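Local coordinates for protein endo-1,4-beta-xylanase (Uncultured bacterium, PDB 7AX7) that removes acetyl groups from acetylated xylan using a bound cobalt(II) ion, as the carbohydrate esterase family 4 domain of a multidomain xylanase, at residues 97-100 against 101-104; 178-182 against 183-187. All coordinates share one frame; numbering follows the deposited sequence.

Contact 1. Residues 97-100 against 101-104. With ACT (acetate ion), chain C.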
loop_
_atom_site.group_PDB
_atom_site.type_symbol
_atom_site.label_atom_id
_atom_site.label_comp_id
_atom_site.label_asym_id
_atom_site.label_seq_id
_atom_site.Cartn_x
_atom_site.Cartn_y
_atom_site.Cartn_z
ATOM N N LYS A 97 -7.071 -6.043 -5.696
ATOM C CA LYS A 97 -6.264 -7.162 -6.167
ATOM C C LYS A 97 -5.259 -7.660 -5.143
ATOM O O LYS A 97 -4.715 -8.754 -5.322
ATOM C CB LYS A 97 -5.496 -6.789 -7.446
ATOM C CG LYS A 97 -6.367 -6.379 -8.614
ATOM C CD LYS A 97 -7.350 -7.475 -8.972
ATOM C CE LYS A 97 -7.775 -7.397 -10.442
ATOM N NZ LYS A 97 -8.434 -6.111 -10.798
ATOM N N PHE A 98 -4.983 -6.890 -4.094
ATOM C CA PHE A 98 -3.937 -7.226 -3.144
ATOM C C PHE A 98 -4.410 -6.954 -1.725
ATOM O O PHE A 98 -5.275 -6.106 -1.488
ATOM C CB PHE A 98 -2.658 -6.450 -3.461
ATOM C CG PHE A 98 -2.062 -6.828 -4.775
ATOM C CD1 PHE A 98 -1.258 -7.960 -4.883
ATOM C CD2 PHE A 98 -2.342 -6.086 -5.919
ATOM C CE1 PHE A 98 -0.715 -8.333 -6.119
ATOM C CE2 PHE A 98 -1.804 -6.438 -7.156
ATOM C CZ PHE A 98 -0.991 -7.564 -7.260
ATOM N N PHE A 99 -3.823 -7.695 -0.788
ATOM C CA PHE A 99 -4.066 -7.563 0.638
ATOM C C PHE A 99 -2.740 -7.358 1.357
ATOM O O PHE A 99 -1.745 -8.022 1.046
ATOM C CB PHE A 99 -4.774 -8.818 1.185
ATOM C CG PHE A 99 -4.764 -8.932 2.683
ATOM C CD1 PHE A 99 -5.532 -8.079 3.465
ATOM C CD2 PHE A 99 -4.019 -9.929 3.315
ATOM C CE1 PHE A 99 -5.551 -8.206 4.851
ATOM C CE2 PHE A 99 -4.026 -10.059 4.701
ATOM C CZ PHE A 99 -4.795 -9.192 5.472
ATOM N N ARG A 100 -2.725 -6.438 2.316
ATOM C CA ARG A 100 -1.584 -6.324 3.218
ATOM C C ARG A 100 -2.056 -6.514 4.653
ATOM O O ARG A 100 -2.945 -5.779 5.110
ATOM C CB ARG A 100 -0.869 -4.986 3.060
ATOM C CG ARG A 100 0.308 -4.827 4.006
ATOM C CD ARG A 100 0.958 -3.471 3.768
ATOM N NE ARG A 100 2.008 -3.533 2.769
ATOM C CZ ARG A 100 2.322 -2.536 1.947
ATOM N NH1 ARG A 100 1.647 -1.392 1.978
ATOM N NH2 ARG A 100 3.304 -2.691 1.083
ATOM N N PRO A 101 -1.512 -7.480 5.384
ATOM C CA PRO A 101 -2.017 -7.784 6.729
ATOM C C PRO A 101 -1.691 -6.676 7.719
ATOM O O PRO A 101 -0.556 -6.178 7.759
ATOM C CB PRO A 101 -1.289 -9.088 7.089
ATOM C CG PRO A 101 -0.071 -9.106 6.239
ATOM C CD PRO A 101 -0.484 -8.439 4.945
ATOM N N PRO A 102 -2.662 -6.267 8.540
ATOM C CA PRO A 102 -2.371 -5.286 9.595
ATOM C C PRO A 102 -1.250 -5.778 10.498
ATOM O O PRO A 102 -1.222 -6.943 10.904
ATOM C CB PRO A 102 -3.697 -5.179 10.358
ATOM C CG PRO A 102 -4.750 -5.618 9.355
ATOM C CD PRO A 102 -4.075 -6.685 8.538
ATOM N N TYR A 103 -0.320 -4.876 10.808
ATOM C CA TYR A 103 0.851 -5.155 11.637
ATOM C C TYR A 103 1.763 -6.210 11.027
ATOM O O TYR A 103 2.678 -6.692 11.699
ATOM C CB TYR A 103 0.436 -5.572 13.057
ATOM C CG TYR A 103 -0.604 -4.623 13.609
ATOM C CD1 TYR A 103 -0.250 -3.345 14.029
ATOM C CD2 TYR A 103 -1.946 -4.981 13.653
ATOM C CE1 TYR A 103 -1.202 -2.460 14.502
ATOM C CE2 TYR A 103 -2.909 -4.104 14.138
ATOM C CZ TYR A 103 -2.528 -2.843 14.554
ATOM O OH TYR A 103 -3.474 -1.966 15.029
ATOM N N ILE A 104 1.542 -6.572 9.764
ATOM C CA ILE A 104 2.226 -7.701 9.152
ATOM C C ILE A 104 2.139 -8.881 10.115
ATOM O O ILE A 104 3.115 -9.611 10.317
ATOM C CB ILE A 104 3.688 -7.359 8.810
ATOM C CG1 ILE A 104 3.787 -5.969 8.175
ATOM C CG2 ILE A 104 4.272 -8.412 7.872
ATOM C CD1 ILE A 104 3.153 -5.869 6.791
HETATM C C ACT C . 0.598 -1.921 8.924
HETATM O O ACT C . 0.437 -0.902 8.196
HETATM O OXT ACT C . -0.187 -2.406 9.781
HETATM C CH3 ACT C . 1.950 -2.678 8.708
#
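The ring of Phe-99 lies with one face against the backbone side of Pro-101, whose N sits above that face, offset toward the rim. The closest touch is at the ring's far end, where Phe-99 CZ stands 3.4 Å from Pro-101 CA, and Phe-99 CE2 lies 3.8 Å from Pro-101 CB. What carries the ring forward over the next residues is its first torsion: CG is trans to the backbone N (chi1 166°) and rests beside the carbonyl carbon. Pro-102 adds its CD, 4.0 Å from Phe-99 CZ, while Phe-118 meets the ring edge-to-face. Replacing Phe-99 by alanine would probably uncover the backbone side of Pro-101 and deprive Phe-118 of its aromatic partner. Arg-100 starts out straight, its CG 3.8 Å from Pro-101 CD and 4.1 Å from Ile-104 CD1, then bends at chi3 (-90°). Its guanidinium is held by Thr-9, the carbonyl of Gln-120, a salt bridge to Asp-11 and a cation-pi contact with Phe-35; the backbone O of Arg-100 is hydrogen-bonded to ND1 of the cobalt ligand His-62. Residues 101-104 form a type II beta turn, closed by the 2.9 Å bond from Ile-104 N to Pro-101 O, with Tyr-103 at positive phi. The Tyr-103 N-H points to an acetate ion, probably from the crystallisation liquor: its N lies 2.7 Å from acetate OXT, in a nearly straight bond (165°), and Ile-104 CG1 packs on the acetate methyl. This Arg-Pro-Pro-Tyr sequence matches the third conserved motif of NodB-type deacetylases, which lines one wall of the active-site groove. Phe-99 packs on the extended Pro-Pro stretch, and the turn that begins there directs the Tyr-103 N-H to a carboxylate oxygen, consistent with the oxyanion-binding role of this tyrosine amide in relatives.

Contact 2. Residues 178-182 against 183-187; sequences TFVTV and SELFE
The chain leaves strand 177-179 extended, turns at Thr-181 and enters helix 182-189, whose N-terminus is closed by a capping box between Thr-181 and Glu-184. The first turn of the helix is closed by backbone bonds from Leu-185 N to Thr-181 O (2.7 Å) and from Phe-186 N to Val-182 O (3.1 Å). In the box, Thr-181 OG1 accepts from Glu-184 N at 3.0 Å and 164°; chi1 of 68° tucks OG1 between the backbone N and the carbonyl carbon, where it can face the helix. Glu-184 answers by reaching back, extended beyond CG, to take the Thr-181 N-H on OE1 at 3.0 Å, the donor coming from 37° out of the carboxylate plane. Its other oxygen, OE2, makes a salt bridge with Lys-31, and this pairing is likely to favour the charged carboxylate. Val-180, just before the cap, puts CG2 3.8 Å from Leu-185 CB, and both side chains pack on Leu-5 of strand 4-11, which places the helix start against the sheet. Ser-183 turns its hydroxyl to Glu-58. Val-182, the first helical residue, and Phe-186 one turn later lie side by side, pointing the same way, with Val-182 CG1 at the edge of the ring, in its plane, 3.9 Å from Phe-186 CE2. At that edge, too, Val-182 O lies 3.3 Å from Phe-186 CD2.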
loop_
_atom_site.group_PDB
_atom_site.type_symbol
_atom_site.label_atom_id
_atom_site.label_comp_id
_atom_site.label_asym_id
_atom_site.label_seq_id
_atom_site.Cartn_x
_atom_site.Cartn_y
_atom_site.Cartn_z
ATOM N N THR A 178 11.602 3.628 -11.878
ATOM C CA THR A 178 10.310 3.972 -12.445
ATOM C C THR A 178 9.245 3.524 -11.457
ATOM O O THR A 178 9.295 2.392 -10.969
ATOM C CB THR A 178 10.110 3.289 -13.800
ATOM O OG1 THR A 178 11.027 3.848 -14.757
ATOM C CG2 THR A 178 8.674 3.474 -14.286
ATOM N N PHE A 179 8.298 4.402 -11.148
ATOM C CA PHE A 179 7.288 4.099 -10.143
ATOM C C PHE A 179 6.098 3.398 -10.781
ATOM O O PHE A 179 5.618 3.802 -11.844
ATOM C CB PHE A 179 6.834 5.371 -9.428
ATOM C CG PHE A 179 7.891 5.970 -8.556
ATOM C CD1 PHE A 179 8.072 5.520 -7.262
ATOM C CD2 PHE A 179 8.721 6.971 -9.038
ATOM C CE1 PHE A 179 9.062 6.067 -6.458
ATOM C CE2 PHE A 179 9.707 7.516 -8.242
ATOM C CZ PHE A 179 9.878 7.071 -6.954
ATOM N N VAL A 180 5.631 2.331 -10.125
ATOM C CA VAL A 180 4.514 1.536 -10.615
ATOM C C VAL A 180 3.599 1.191 -9.448
ATOM O O VAL A 180 4.008 1.199 -8.285
ATOM C CB VAL A 180 4.990 0.246 -11.318
ATOM C CG1 VAL A 180 5.810 0.584 -12.580
ATOM C CG2 VAL A 180 5.808 -0.622 -10.360
ATOM N N THR A 181 2.341 0.888 -9.774
ATOM C CA THR A 181 1.457 0.270 -8.798
ATOM C C THR A 181 1.871 -1.187 -8.595
ATOM O O THR A 181 2.664 -1.744 -9.358
ATOM C CB THR A 181 -0.005 0.335 -9.250
ATOM O OG1 THR A 181 -0.195 -0.517 -10.394
ATOM C CG2 THR A 181 -0.415 1.774 -9.612
ATOM N N VAL A 182 1.324 -1.808 -7.547
ATOM C CA VAL A 182 1.613 -3.219 -7.296
ATOM C C VAL A 182 1.109 -4.084 -8.452
ATOM O O VAL A 182 1.823 -4.978 -8.931
ATOM C CB VAL A 182 1.027 -3.649 -5.939
ATOM C CG1 VAL A 182 1.295 -5.130 -5.673
ATOM C CG2 VAL A 182 1.632 -2.800 -4.814
ATOM N N SER A 183 -0.106 -3.814 -8.948
ATOM C CA SER A 183 -0.585 -4.520 -10.137
ATOM C C SER A 183 0.374 -4.324 -11.306
ATOM O O SER A 183 0.757 -5.287 -11.977
ATOM C CB SER A 183 -1.994 -4.047 -10.521
ATOM O OG SER A 183 -2.996 -4.663 -9.731
ATOM N N GLU A 184 0.775 -3.077 -11.567
ATOM C CA GLU A 184 1.704 -2.824 -12.667
ATOM C C GLU A 184 3.042 -3.514 -12.432
ATOM O O GLU A 184 3.669 -4.002 -13.377
ATOM C CB GLU A 184 1.900 -1.320 -12.851
ATOM C CG GLU A 184 0.723 -0.626 -13.489
ATOM C CD GLU A 184 0.826 0.882 -13.377
ATOM O OE1 GLU A 184 1.705 1.367 -12.629
ATOM O OE2 GLU A 184 0.029 1.577 -14.037
ATOM N N LEU A 185 3.494 -3.572 -11.178
ATOM C CA LEU A 185 4.756 -4.242 -10.875
ATOM C C LEU A 185 4.741 -5.692 -11.350
ATOM O O LEU A 185 5.655 -6.141 -12.056
ATOM C CB LEU A 185 5.040 -4.170 -9.375
ATOM C CG LEU A 185 6.200 -5.030 -8.870
ATOM C CD1 LEU A 185 7.537 -4.610 -9.510
ATOM C CD2 LEU A 185 6.263 -4.980 -7.354
ATOM N N PHE A 186 3.712 -6.450 -10.962
ATOM C CA PHE A 186 3.667 -7.851 -11.366
ATOM C C PHE A 186 3.414 -7.988 -12.864
ATOM O O PHE A 186 4.050 -8.812 -13.528
ATOM C CB PHE A 186 2.617 -8.600 -10.549
ATOM C CG PHE A 186 3.066 -8.910 -9.145
ATOM C CD1 PHE A 186 3.862 -10.011 -8.889
ATOM C CD2 PHE A 186 2.719 -8.080 -8.088
ATOM C CE1 PHE A 186 4.292 -10.294 -7.600
ATOM C CE2 PHE A 186 3.137 -8.361 -6.798
ATOM C CZ PHE A 186 3.925 -9.468 -6.553
ATOM N N GLU A 187 2.505 -7.182 -13.413
ATOM C CA GLU A 187 2.242 -7.235 -14.849
ATOM C C GLU A 187 3.529 -7.041 -15.651
ATOM O O GLU A 187 3.827 -7.812 -16.572
ATOM C CB GLU A 187 1.200 -6.178 -15.223
ATOM C CG GLU A 187 0.537 -6.369 -16.597
ATOM C CD GLU A 187 1.454 -6.012 -17.761
ATOM O OE1 GLU A 187 1.416 -6.729 -18.787
ATOM O OE2 GLU A 187 2.213 -5.017 -17.650
#

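Both contacts are largely buried, but contact 1 lies nearer the centre of the chain, in a loop beside the metal site, while contact 2 joins strand 177-179 to helix 182-189 farther out. Contact 1 mixes aromatic and proline packing with a turn that presents an amide to an anion; contact 2 uses Thr-181 and one oxygen of Glu-184 to cap a helix. Their centres are about 17 Å apart, yet they meet through Phe-98, whose CE2 lies 3.7 Å from Val-182 CG1 and whose CZ lies 3.8 Å from Phe-186 CD2. Glu-58 of strand 58-61 also touches both: it packs against Lys-97, Phe-98, Thr-181 and Val-182 and is hydrogen-bonded to Ser-183.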